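Local coordinates for protein cryptic loci regulator 2 (Schizosaccharomyces pombe 972h-, PDB 5IKJ) that promotes heterochromatic transcriptional silencing upstream of histone deacetylases, as a component required for the function of the SHREC repressor complex in fission yeast, at residues V277-I280 with S281-V285; Q464-S467 with K468-T472. One frame throughout, in Å; residues are numbered along the deposited sequence.

Interaction 1: residues V277-I280 with S281-V285; sequences VKLI and SDTFV
S281 and K278 meet at one backbone oxygen. S281 OG gives its proton to K278 O, 3.1 Å away. It comes in from the side of the carbonyl, with a C=O...OG angle of 110°. D282 N bonds to the same K278 O, and its N-H points almost straight at it, at 167°. Two bonds grip this oxygen, both from the same face of its plane. The serine can do this because chi1 of 78° places OG between its own N and carbonyl carbon, turned back toward the preceding turn. With an alanine in place of S281, K278 O would probably keep the D282 N bond but lose its second donor.

D282 lies against K278 without a salt bridge. D282 OD1 sits 3.6 Å from K278 CG, while K278 NZ stays 6.2 Å from OD1. Any attraction between these two charges is therefore probably weak.

T283 turns its hydroxyl back in the same way as S281. T283 OG1 lies 2.8 Å from I280 O and 2.9 Å from L279 O, and its one proton could serve either. T283 N bonds to L279 O at 3.2 Å. Further along, F284 N bonds to I280 O.

Around this turn, L279 and T283 pack on L81 of helix 75-82 and on Y269. The F284 side chain packs on R461, M465 and L469 of helix 461-469. The arrangement is that of a short alpha-helix in which serine and threonine hydroxyls bend back to backbone carbonyls of the preceding turn. This helix leads into strand 288-294 of a five-stranded antiparallel sheet.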
loop_
_atom_site.group_PDB
_atom_site.type_symbol
_atom_site.label_atom_id
_atom_site.label_comp_id
_atom_site.label_asym_id
_atom_site.label_seq_id
_atom_site.Cartn_x
_atom_site.Cartn_y
_atom_site.Cartn_z
ATOM N N VAL A 277 22.407 -7.585 12.496
ATOM C CA VAL A 277 22.744 -6.483 11.595
ATOM C C VAL A 277 22.765 -6.969 10.151
ATOM O O VAL A 277 22.076 -6.426 9.279
ATOM C CB VAL A 277 24.088 -5.850 11.996
ATOM C CG1 VAL A 277 24.707 -5.072 10.836
ATOM C CG2 VAL A 277 23.895 -4.929 13.192
ATOM N N LYS A 278 23.565 -8.003 9.876
ATOM C CA LYS A 278 23.711 -8.470 8.503
ATOM C C LYS A 278 22.472 -9.204 8.005
ATOM O O LYS A 278 22.286 -9.322 6.789
ATOM C CB LYS A 278 24.941 -9.371 8.374
ATOM C CG LYS A 278 25.240 -9.777 6.938
ATOM C CD LYS A 278 26.674 -10.252 6.763
ATOM C CE LYS A 278 27.645 -9.082 6.696
ATOM N NZ LYS A 278 29.024 -9.520 6.347
ATOM N N LEU A 279 21.624 -9.702 8.908
ATOM C CA LEU A 279 20.325 -10.214 8.485
ATOM C C LEU A 279 19.480 -9.100 7.882
ATOM O O LEU A 279 18.769 -9.313 6.893
ATOM C CB LEU A 279 19.597 -10.853 9.668
ATOM C CG LEU A 279 18.180 -11.370 9.397
ATOM C CD1 LEU A 279 18.199 -12.538 8.421
ATOM C CD2 LEU A 279 17.504 -11.769 10.698
ATOM N N ILE A 280 19.551 -7.901 8.462
ATOM C CA ILE A 280 18.736 -6.787 7.990
ATOM C C ILE A 280 19.281 -6.231 6.681
ATOM O O ILE A 280 18.526 -5.669 5.877
ATOM C CB ILE A 280 18.655 -5.705 9.083
ATOM C CG1 ILE A 280 17.952 -6.263 10.324
ATOM C CG2 ILE A 280 17.921 -4.473 8.571
ATOM C CD1 ILE A 280 18.063 -5.384 11.553
ATOM N N SER A 281 20.586 -6.369 6.438
ATOM C CA SER A 281 21.166 -5.840 5.207
ATOM C C SER A 281 20.904 -6.765 4.025
ATOM O O SER A 281 20.614 -6.295 2.919
ATOM C CB SER A 281 22.670 -5.618 5.384
ATOM O OG SER A 281 23.387 -6.837 5.288
ATOM N N ASP A 282 21.005 -8.081 4.232
ATOM C CA ASP A 282 20.699 -9.019 3.158
ATOM C C ASP A 282 19.221 -8.975 2.793
ATOM O O ASP A 282 18.866 -9.065 1.612
ATOM C CB ASP A 282 21.109 -10.435 3.563
ATOM C CG ASP A 282 22.602 -10.666 3.442
ATOM O OD1 ASP A 282 23.377 -9.775 3.852
ATOM O OD2 ASP A 282 23.002 -11.733 2.930
ATOM N N THR A 283 18.344 -8.837 3.791
ATOM C CA THR A 283 16.917 -8.727 3.507
ATOM C C THR A 283 16.613 -7.455 2.726
ATOM O O THR A 283 15.747 -7.452 1.842
ATOM C CB THR A 283 16.116 -8.757 4.809
ATOM O OG1 THR A 283 16.630 -7.775 5.717
ATOM C CG2 THR A 283 16.186 -10.136 5.453
ATOM N N PHE A 284 17.316 -6.364 3.034
ATOM C CA PHE A 284 17.079 -5.108 2.333
ATOM C C PHE A 284 17.471 -5.205 0.863
ATOM O O PHE A 284 16.884 -4.518 0.020
ATOM C CB PHE A 284 17.850 -3.979 3.018
ATOM C CG PHE A 284 17.424 -2.602 2.588
ATOM C CD1 PHE A 284 16.348 -1.977 3.193
ATOM C CD2 PHE A 284 18.104 -1.933 1.586
ATOM C CE1 PHE A 284 15.954 -0.712 2.804
ATOM C CE2 PHE A 284 17.715 -0.666 1.191
ATOM C CZ PHE A 284 16.639 -0.056 1.801
ATOM N N VAL A 285 18.445 -6.053 0.537
ATOM C CA VAL A 285 18.894 -6.212 -0.843
ATOM C C VAL A 285 18.064 -7.255 -1.584
ATOM O O VAL A 285 17.704 -7.057 -2.745
ATOM C CB VAL A 285 20.395 -6.572 -0.857
ATOM C CG1 VAL A 285 20.858 -6.940 -2.263
ATOM C CG2 VAL A 285 21.221 -5.411 -0.319
#

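Interaction 2: residues Q464-S467 with K468-T472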
loop_
_atom_site.group_PDB
_atom_site.type_symbol
_atom_site.label_atom_id
_atom_site.label_comp_id
_atom_site.label_asym_id
_atom_site.label_seq_id
_atom_site.Cartn_x
_atom_site.Cartn_y
_atom_site.Cartn_z
ATOM N N GLN A 464 18.217 6.327 4.452
ATOM C CA GLN A 464 19.016 5.998 5.628
ATOM C C GLN A 464 19.690 4.642 5.464
ATOM O O GLN A 464 20.854 4.467 5.842
ATOM C CB GLN A 464 18.142 5.999 6.882
ATOM C CG GLN A 464 17.620 7.363 7.303
ATOM C CD GLN A 464 16.693 7.278 8.502
ATOM O OE1 GLN A 464 16.374 6.187 8.977
ATOM N NE2 GLN A 464 16.255 8.430 8.997
ATOM N N MET A 465 18.970 3.670 4.900
ATOM C CA MET A 465 19.529 2.333 4.734
ATOM C C MET A 465 20.564 2.302 3.617
ATOM O O MET A 465 21.608 1.654 3.751
ATOM C CB MET A 465 18.404 1.334 4.460
ATOM C CG MET A 465 17.490 1.091 5.654
ATOM S SD MET A 465 18.316 0.273 7.037
ATOM C CE MET A 465 18.808 -1.280 6.288
ATOM N N VAL A 466 20.296 2.994 2.506
ATOM C CA VAL A 466 21.288 3.090 1.440
ATOM C C VAL A 466 22.581 3.689 1.971
ATOM O O VAL A 466 23.676 3.315 1.535
ATOM C CB VAL A 466 20.730 3.911 0.258
ATOM C CG1 VAL A 466 21.813 4.176 -0.784
ATOM C CG2 VAL A 466 19.554 3.188 -0.381
ATOM N N SER A 467 22.483 4.624 2.918
ATOM C CA SER A 467 23.679 5.240 3.479
ATOM C C SER A 467 24.456 4.252 4.340
ATOM O O SER A 467 25.688 4.191 4.267
ATOM C CB SER A 467 23.296 6.478 4.291
ATOM O OG SER A 467 22.782 7.499 3.452
ATOM N N LYS A 468 23.753 3.467 5.161
ATOM C CA LYS A 468 24.423 2.479 5.999
ATOM C C LYS A 468 25.078 1.385 5.166
ATOM O O LYS A 468 26.115 0.842 5.563
ATOM C CB LYS A 468 23.424 1.857 6.976
ATOM C CG LYS A 468 22.795 2.844 7.949
ATOM C CD LYS A 468 21.534 2.274 8.591
ATOM C CE LYS A 468 21.812 0.990 9.361
ATOM N NZ LYS A 468 20.575 0.428 9.969
ATOM N N LEU A 469 24.497 1.051 4.015
ATOM C CA LEU A 469 24.934 -0.089 3.221
ATOM C C LEU A 469 25.805 0.297 2.032
ATOM O O LEU A 469 26.167 -0.579 1.241
ATOM C CB LEU A 469 23.714 -0.874 2.724
ATOM C CG LEU A 469 22.730 -1.340 3.798
ATOM C CD1 LEU A 469 21.575 -2.091 3.152
ATOM C CD2 LEU A 469 23.424 -2.207 4.838
ATOM N N SER A 470 26.148 1.572 1.882
ATOM C CA SER A 470 27.011 1.998 0.791
ATOM C C SER A 470 27.772 3.242 1.220
ATOM O O SER A 470 27.490 3.844 2.260
ATOM C CB SER A 470 26.210 2.272 -0.486
ATOM O OG SER A 470 25.378 3.410 -0.333
ATOM N N ASN A 471 28.752 3.620 0.406
ATOM C CA ASN A 471 29.487 4.866 0.609
ATOM C C ASN A 471 28.858 5.996 -0.200
ATOM O O ASN A 471 29.516 6.686 -0.978
ATOM C CB ASN A 471 30.954 4.673 0.243
ATOM C CG ASN A 471 31.635 3.619 1.097
ATOM O OD1 ASN A 471 32.289 2.713 0.580
ATOM N ND2 ASN A 471 31.477 3.727 2.412
ATOM N N THR A 472 27.554 6.180 -0.009
ATOM C CA THR A 472 26.767 7.152 -0.754
ATOM C C THR A 472 26.090 8.105 0.222
ATOM O O THR A 472 25.516 7.671 1.227
ATOM C CB THR A 472 25.729 6.449 -1.635
ATOM O OG1 THR A 472 26.402 5.621 -2.592
ATOM C CG2 THR A 472 24.862 7.462 -2.373
#
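S470 has chi1 at 68°, which turns OG back over the last turns of the helix to V466 O. M465 bends at chi2 and chi3, and K468 bends at chi3. Together these bends fold the lysine and methionine chains across each other and carry the sulfur to the lysine.

S470 OG donates to V466 O at 2.5 Å, a short distance. The hydroxyl approaches 31° out of the carbonyl plane. Beside it, V466 CG1 lies 3.7 Å from S470 OG. The serine thus meets the backbone oxygen of V466, in the last turns of the helix, and a methyl of the same residue. V466 is buried, and its side chain also touches F474, E497 and P498.

On another side of the helix, M465 and K468 lie across each other. M465 SD is 3.7 Å from K468 NZ and 4.1 Å from K468 CD. The lysine also passes over a backbone oxygen, with K468 CG 3.3 Å from Q464 O. That oxygen takes the bond from K468 N. The methyl end of M465 meets L469, with M465 CE 4.3 Å from L469 CD1. L469 N bonds to M465 O at 3.0 Å.

S467 OG bonds to L463 O, one turn earlier in the helix. S470 already has an extended backbone, and T472 begins strand 472-476, which pairs with strand 425-436.

The chemistry is mixed. A hydroxyl takes up a carbonyl where the helix gives way to the strand. The aliphatic part of K468 extends the apolar cover of M465, while its ammonium lies beside the thioether sulfur.

Overall arrangement
Interactions 1 and 2 lie on two different helices, 278-285 and 461-469, that pack on each other. Their centres are 12 Å apart. F284 of interaction 1 brings CZ to 3.5 Å from M465 CB, and S281 CB lies 3.5 Å from L469 CD2. This seam is apolar and joins the helix next to the five-stranded sheet to the one before strand 472-476. Both contacts are partly buried. F284 and T283 are buried in the first, M465, V466 and T472 in the second, while K278, D282 and K468 are exposed. Both use serine hydroxyls on backbone oxygens: S281 within helix 278-285, S470 where helix 461-469 turns toward strand 472-476. Only interaction 2 adds a sulfur-lysine contact.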